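Local structure of carbohydrate esterase family 2 (CE2) (Chaetomium olivicolor, 4XVH) at residues T12-V22 / G88-T96. The protein is a putative acetyl xylan esterase that probably removes acetyl groups from plant cell-wall xylan and carries a carbohydrate-binding domain of jelly-roll type. Residues are numbered along the deposited sequence; the frame is centred on the assembly and turned at random.
Sequences TKELSWPGTGV and GSIFLGNIT
E14 lies over one face of the F91 ring, its CG 3.8 Å from the ring centroid and 15° off the normal, a CH-pi contact. The carboxylate continues the stack, its plane only 17° from the ring's. With CG anti to the backbone N (chi1 -180°) and the chain extended beyond it, S89 OG donates to the anti lone pair of E14 OE2, 2.7 Å away. Shortening this side chain to an alanine takes away CG and the carboxylate, and would probably leave S89 OG without this acceptor and the F91 ring with less cover on that face. On the other face the packing is apolar and close: L92 CD1 meets V22 CG1, from strand 21-28 of the second sheet, tip to tip at 3.6 Å, while L15 CD1 crosses at a slant, 3.9 Å from the same L92 CD1. Toward solvent, T12, K13 and G93 are partly exposed and N94 exposed; K13 NZ bonds G93 O at 3.0 Å from well above the carbonyl plane, and a water links T12 O to L92 O. The backbones pair antiparallel through L92 N to K13 O (3.0 Å) and L15 N to I90 O (2.8 Å). Strand 14-15 thus edges a four-stranded sheet beside 88-97, and V22-L92 joins it to the second sheet of the beta-sandwich, jelly-roll carbohydrate-binding domain.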
ATOM      1  N   THR A  12     -17.376  -8.455  -5.789  1.00 30.19           N
ATOM      2  CA  THR A  12     -16.602  -9.667  -5.540  1.00 29.52           C
ATOM      3  C   THR A  12     -16.242  -9.882  -4.071  1.00 29.20           C
ATOM      4  O   THR A  12     -15.931 -10.993  -3.670  1.00 29.14           O
ATOM      5  CB  THR A  12     -15.291  -9.633  -6.297  1.00 26.56           C
ATOM      6  OG1 THR A  12     -14.506  -8.561  -5.757  1.00 24.58           O
ATOM      7  CG2 THR A  12     -15.543  -9.415  -7.806  1.00 26.40           C
ATOM      8  N   LYS A  13     -16.229  -8.796  -3.299  1.00 27.99           N
ATOM      9  CA  LYS A  13     -15.750  -8.796  -1.927  1.00 27.69           C
ATOM     10  C   LYS A  13     -14.352  -9.415  -1.792  1.00 25.98           C
ATOM     11  O   LYS A  13     -14.005 -10.026  -0.763  1.00 24.98           O
ATOM     12  CB  LYS A  13     -16.744  -9.505  -1.009  1.00 30.92           C
ATOM     13  CG  LYS A  13     -18.075  -8.750  -0.908  1.00 35.01           C
ATOM     14  CD  LYS A  13     -18.908  -9.180   0.300  1.00 37.72           C
ATOM     15  CE  LYS A  13     -19.377 -10.611   0.198  1.00 41.58           C
ATOM     16  NZ  LYS A  13     -20.244 -10.986   1.374  1.00 44.57           N
ATOM     17  N   GLU A  14     -13.542  -9.206  -2.827  1.00 25.38           N
ATOM     18  CA  GLU A  14     -12.165  -9.695  -2.837  1.00 23.24           C
ATOM     19  C   GLU A  14     -11.228  -8.730  -2.147  1.00 21.42           C
ATOM     20  O   GLU A  14     -11.130  -7.549  -2.514  1.00 20.88           O
ATOM     21  CB  GLU A  14     -11.676  -9.940  -4.273  1.00 23.51           C
ATOM     22  CG  GLU A  14     -10.227 -10.461  -4.379  1.00 23.02           C
ATOM     23  CD  GLU A  14      -9.750 -10.516  -5.828  1.00 24.56           C
ATOM     24  OE1 GLU A  14     -10.370  -9.859  -6.692  1.00 24.45           O
ATOM     25  OE2 GLU A  14      -8.777 -11.245  -6.113  1.00 25.47           O
ATOM     26  N   LEU A  15     -10.546  -9.233  -1.127  1.00 21.61           N
ATOM     27  CA  LEU A  15      -9.436  -8.505  -0.531  1.00 21.65           C
ATOM     28  C   LEU A  15      -8.224  -8.732  -1.408  1.00 21.41           C
ATOM     29  O   LEU A  15      -7.529  -9.747  -1.302  1.00 22.54           O
ATOM     30  CB  LEU A  15      -9.190  -8.963   0.897  1.00 21.50           C
ATOM     31  CG  LEU A  15     -10.430  -8.887   1.793  1.00 22.35           C
ATOM     32  CD1 LEU A  15      -9.975  -9.315   3.195  1.00 23.84           C
ATOM     33  CD2 LEU A  15     -11.052  -7.465   1.825  1.00 21.97           C
ATOM     34  N   SER A  16      -8.003  -7.784  -2.303  1.00 20.62           N
ATOM     35  CA  SER A  16      -6.984  -7.906  -3.336  1.00 20.97           C
ATOM     36  C   SER A  16      -5.787  -7.000  -3.041  1.00 20.36           C
ATOM     37  O   SER A  16      -4.672  -7.477  -2.853  1.00 20.54           O
ATOM     38  CB  SER A  16      -7.584  -7.548  -4.699  1.00 21.46           C
ATOM     39  OG  SER A  16      -6.579  -7.579  -5.688  1.00 23.38           O
ATOM     40  N   TRP A  17      -5.997  -5.686  -3.005  1.00 18.61           N
ATOM     41  CA  TRP A  17      -4.890  -4.781  -2.687  1.00 16.77           C
ATOM     42  C   TRP A  17      -4.375  -4.971  -1.239  1.00 15.97           C
ATOM     43  O   TRP A  17      -5.108  -5.424  -0.354  1.00 16.06           O
ATOM     44  CB  TRP A  17      -5.339  -3.325  -2.922  1.00 15.92           C
ATOM     45  CG  TRP A  17      -5.675  -3.024  -4.350  1.00 17.22           C
ATOM     46  CD1 TRP A  17      -6.924  -2.760  -4.865  1.00 18.94           C
ATOM     47  CD2 TRP A  17      -4.766  -3.012  -5.476  1.00 18.33           C
ATOM     48  NE1 TRP A  17      -6.837  -2.555  -6.235  1.00 19.82           N
ATOM     49  CE2 TRP A  17      -5.527  -2.699  -6.629  1.00 19.41           C
ATOM     50  CE3 TRP A  17      -3.387  -3.240  -5.618  1.00 18.00           C
ATOM     51  CZ2 TRP A  17      -4.949  -2.593  -7.905  1.00 19.91           C
ATOM     52  CZ3 TRP A  17      -2.817  -3.128  -6.890  1.00 18.10           C
ATOM     53  CH2 TRP A  17      -3.597  -2.803  -8.009  1.00 19.45           C
ATOM     54  N   PRO A  18      -3.096  -4.637  -0.996  1.00 17.08           N
ATOM     55  CA  PRO A  18      -2.560  -4.667   0.366  1.00 16.46           C
ATOM     56  C   PRO A  18      -3.358  -3.744   1.264  1.00 17.40           C
ATOM     57  O   PRO A  18      -3.820  -2.690   0.801  1.00 15.99           O
ATOM     58  CB  PRO A  18      -1.127  -4.123   0.209  1.00 16.64           C
ATOM     59  CG  PRO A  18      -0.783  -4.359  -1.241  1.00 15.64           C
ATOM     60  CD  PRO A  18      -2.106  -4.120  -1.958  1.00 16.57           C
ATOM     61  N   GLY A  19      -3.520  -4.129   2.524  1.00 17.60           N
ATOM     62  CA  GLY A  19      -4.164  -3.250   3.495  1.00 17.76           C
ATOM     63  C   GLY A  19      -5.673  -3.338   3.466  1.00 19.18           C
ATOM     64  O   GLY A  19      -6.318  -2.810   4.378  1.00 19.66           O
ATOM     65  N   THR A  20      -6.256  -3.990   2.450  1.00 17.23           N
ATOM     66  CA  THR A  20      -7.723  -4.028   2.399  1.00 18.53           C
ATOM     67  C   THR A  20      -8.296  -4.956   3.474  1.00 18.02           C
ATOM     68  O   THR A  20      -7.622  -5.879   3.951  1.00 17.47           O
ATOM     69  CB  THR A  20      -8.248  -4.481   1.028  1.00 18.59           C
ATOM     70  OG1 THR A  20      -7.602  -5.697   0.642  1.00 17.98           O
ATOM     71  CG2 THR A  20      -7.988  -3.361  -0.023  1.00 14.97           C
ATOM     72  N   GLY A  21      -9.552  -4.743   3.846  1.00 18.55           N
ATOM     73  CA  GLY A  21     -10.111  -5.553   4.916  1.00 18.39           C
ATOM     74  C   GLY A  21     -11.441  -5.067   5.424  1.00 19.36           C
ATOM     75  O   GLY A  21     -12.224  -4.493   4.659  1.00 20.97           O
ATOM     76  N   VAL A  22     -11.732  -5.323   6.698  1.00 18.02           N
ATOM     77  CA  VAL A  22     -13.056  -4.974   7.227  1.00 19.58           C
ATOM     78  C   VAL A  22     -12.939  -4.527   8.671  1.00 20.16           C
ATOM     79  O   VAL A  22     -11.995  -4.928   9.392  1.00 18.63           O
ATOM     80  CB  VAL A  22     -14.062  -6.152   7.148  1.00 24.11           C
ATOM     81  CG1 VAL A  22     -14.386  -6.529   5.688  1.00 23.80           C
ATOM     82  CG2 VAL A  22     -13.545  -7.378   7.941  1.00 22.44           C
ATOM     83  N   GLY A  88      -1.509 -13.871  -3.840  1.00 23.66           N
ATOM     84  CA  GLY A  88      -2.852 -14.454  -3.822  1.00 24.87           C
ATOM     85  C   GLY A  88      -3.878 -13.438  -3.369  1.00 23.79           C
ATOM     86  O   GLY A  88      -3.560 -12.263  -3.223  1.00 23.61           O
ATOM     87  N   SER A  89      -5.102 -13.876  -3.131  1.00 24.75           N
ATOM     88  CA  SER A  89      -6.105 -12.988  -2.554  1.00 24.45           C
ATOM     89  C   SER A  89      -7.107 -13.770  -1.692  1.00 26.26           C
ATOM     90  O   SER A  89      -7.110 -14.992  -1.704  1.00 26.67           O
ATOM     91  CB  SER A  89      -6.827 -12.210  -3.654  1.00 23.78           C
ATOM     92  OG  SER A  89      -7.513 -13.089  -4.513  1.00 25.71           O
ATOM     93  N   ILE A  90      -7.932 -13.052  -0.929  1.00 25.39           N
ATOM     94  CA  ILE A  90      -8.975 -13.679  -0.121  1.00 26.39           C
ATOM     95  C   ILE A  90     -10.344 -13.180  -0.579  1.00 26.38           C
ATOM     96  O   ILE A  90     -10.551 -11.972  -0.710  1.00 26.77           O
ATOM     97  CB  ILE A  90      -8.800 -13.386   1.395  1.00 19.99           C
ATOM     98  CG1 ILE A  90      -7.450 -13.939   1.877  1.00 19.83           C
ATOM     99  CG2 ILE A  90      -9.962 -14.015   2.171  1.00 20.96           C
ATOM    100  CD1 ILE A  90      -6.912 -13.284   3.166  1.00 19.64           C
ATOM    101  N   PHE A  91     -11.266 -14.092  -0.874  1.00 26.18           N
ATOM    102  CA  PHE A  91     -12.630 -13.661  -1.193  1.00 27.30           C
ATOM    103  C   PHE A  91     -13.513 -13.831   0.043  1.00 27.70           C
ATOM    104  O   PHE A  91     -13.686 -14.956   0.526  1.00 29.78           O
ATOM    105  CB  PHE A  91     -13.192 -14.447  -2.378  1.00 29.46           C
ATOM    106  CG  PHE A  91     -12.529 -14.118  -3.703  1.00 29.61           C
ATOM    107  CD1 PHE A  91     -11.272 -14.630  -4.018  1.00 29.35           C
ATOM    108  CD2 PHE A  91     -13.183 -13.325  -4.642  1.00 30.59           C
ATOM    109  CE1 PHE A  91     -10.670 -14.326  -5.254  1.00 29.83           C
ATOM    110  CE2 PHE A  91     -12.595 -13.025  -5.879  1.00 28.79           C
ATOM    111  CZ  PHE A  91     -11.345 -13.531  -6.179  1.00 28.22           C
ATOM    112  N   LEU A  92     -14.051 -12.724   0.563  1.00 25.79           N
ATOM    113  CA  LEU A  92     -14.805 -12.756   1.806  1.00 26.30           C
ATOM    114  C   LEU A  92     -16.209 -13.296   1.594  1.00 28.82           C
ATOM    115  O   LEU A  92     -16.809 -13.091   0.528  1.00 29.80           O
ATOM    116  CB  LEU A  92     -14.878 -11.363   2.437  1.00 26.44           C
ATOM    117  CG  LEU A  92     -13.553 -10.839   3.032  1.00 25.27           C
ATOM    118  CD1 LEU A  92     -13.799  -9.580   3.816  1.00 26.11           C
ATOM    119  CD2 LEU A  92     -12.938 -11.884   3.941  1.00 25.18           C
ATOM    120  N   GLY A  93     -16.721 -13.978   2.621  1.00 29.75           N
ATOM    121  CA  GLY A  93     -18.109 -14.416   2.671  1.00 34.71           C
ATOM    122  C   GLY A  93     -18.922 -13.534   3.610  1.00 36.05           C
ATOM    123  O   GLY A  93     -18.767 -12.305   3.610  1.00 37.01           O
ATOM    124  N   ASN A  94     -19.785 -14.142   4.416  1.00 35.70           N
ATOM    125  CA  ASN A  94     -20.554 -13.373   5.382  1.00 36.08           C
ATOM    126  C   ASN A  94     -19.934 -13.332   6.780  1.00 33.81           C
ATOM    127  O   ASN A  94     -19.238 -14.251   7.196  1.00 32.91           O
ATOM    128  CB  ASN A  94     -21.965 -13.916   5.452  1.00 41.27           C
ATOM    129  CG  ASN A  94     -22.725 -13.683   4.162  1.00 45.34           C
ATOM    130  OD1 ASN A  94     -22.634 -12.614   3.556  1.00 45.97           O
ATOM    131  ND2 ASN A  94     -23.533 -14.678   3.762  1.00 48.19           N
ATOM    132  N   ILE A  95     -20.189 -12.236   7.484  1.00 32.95           N
ATOM    133  CA  ILE A  95     -19.677 -12.049   8.823  1.00 33.24           C
ATOM    134  C   ILE A  95     -20.771 -12.310   9.831  1.00 34.23           C
ATOM    135  O   ILE A  95     -21.868 -11.767   9.704  1.00 34.50           O
ATOM    136  CB  ILE A  95     -19.119 -10.646   9.009  1.00 34.00           C
ATOM    137  CG1 ILE A  95     -18.055 -10.402   7.925  1.00 34.33           C
ATOM    138  CG2 ILE A  95     -18.584 -10.489  10.441  1.00 33.71           C
ATOM    139  CD1 ILE A  95     -17.217  -9.150   8.092  1.00 34.30           C
ATOM    140  N   THR A  96     -20.476 -13.151  10.821  1.00 34.11           N
ATOM    141  CA  THR A  96     -21.490 -13.565  11.794  1.00 35.98           C
ATOM    142  C   THR A  96     -20.981 -13.350  13.219  1.00 35.31           C
ATOM    143  O   THR A  96     -19.791 -13.218  13.431  1.00 34.18           O
ATOM    144  CB  THR A  96     -21.873 -15.039  11.622  1.00 36.89           C
ATOM    145  OG1 THR A  96     -20.699 -15.846  11.771  1.00 36.60           O
ATOM    146  CG2 THR A  96     -22.488 -15.288  10.251  1.00 37.71           C
TER
HETATM  147  O   HOH W   1     -16.511 -13.107  -2.198  1.00 29.07           O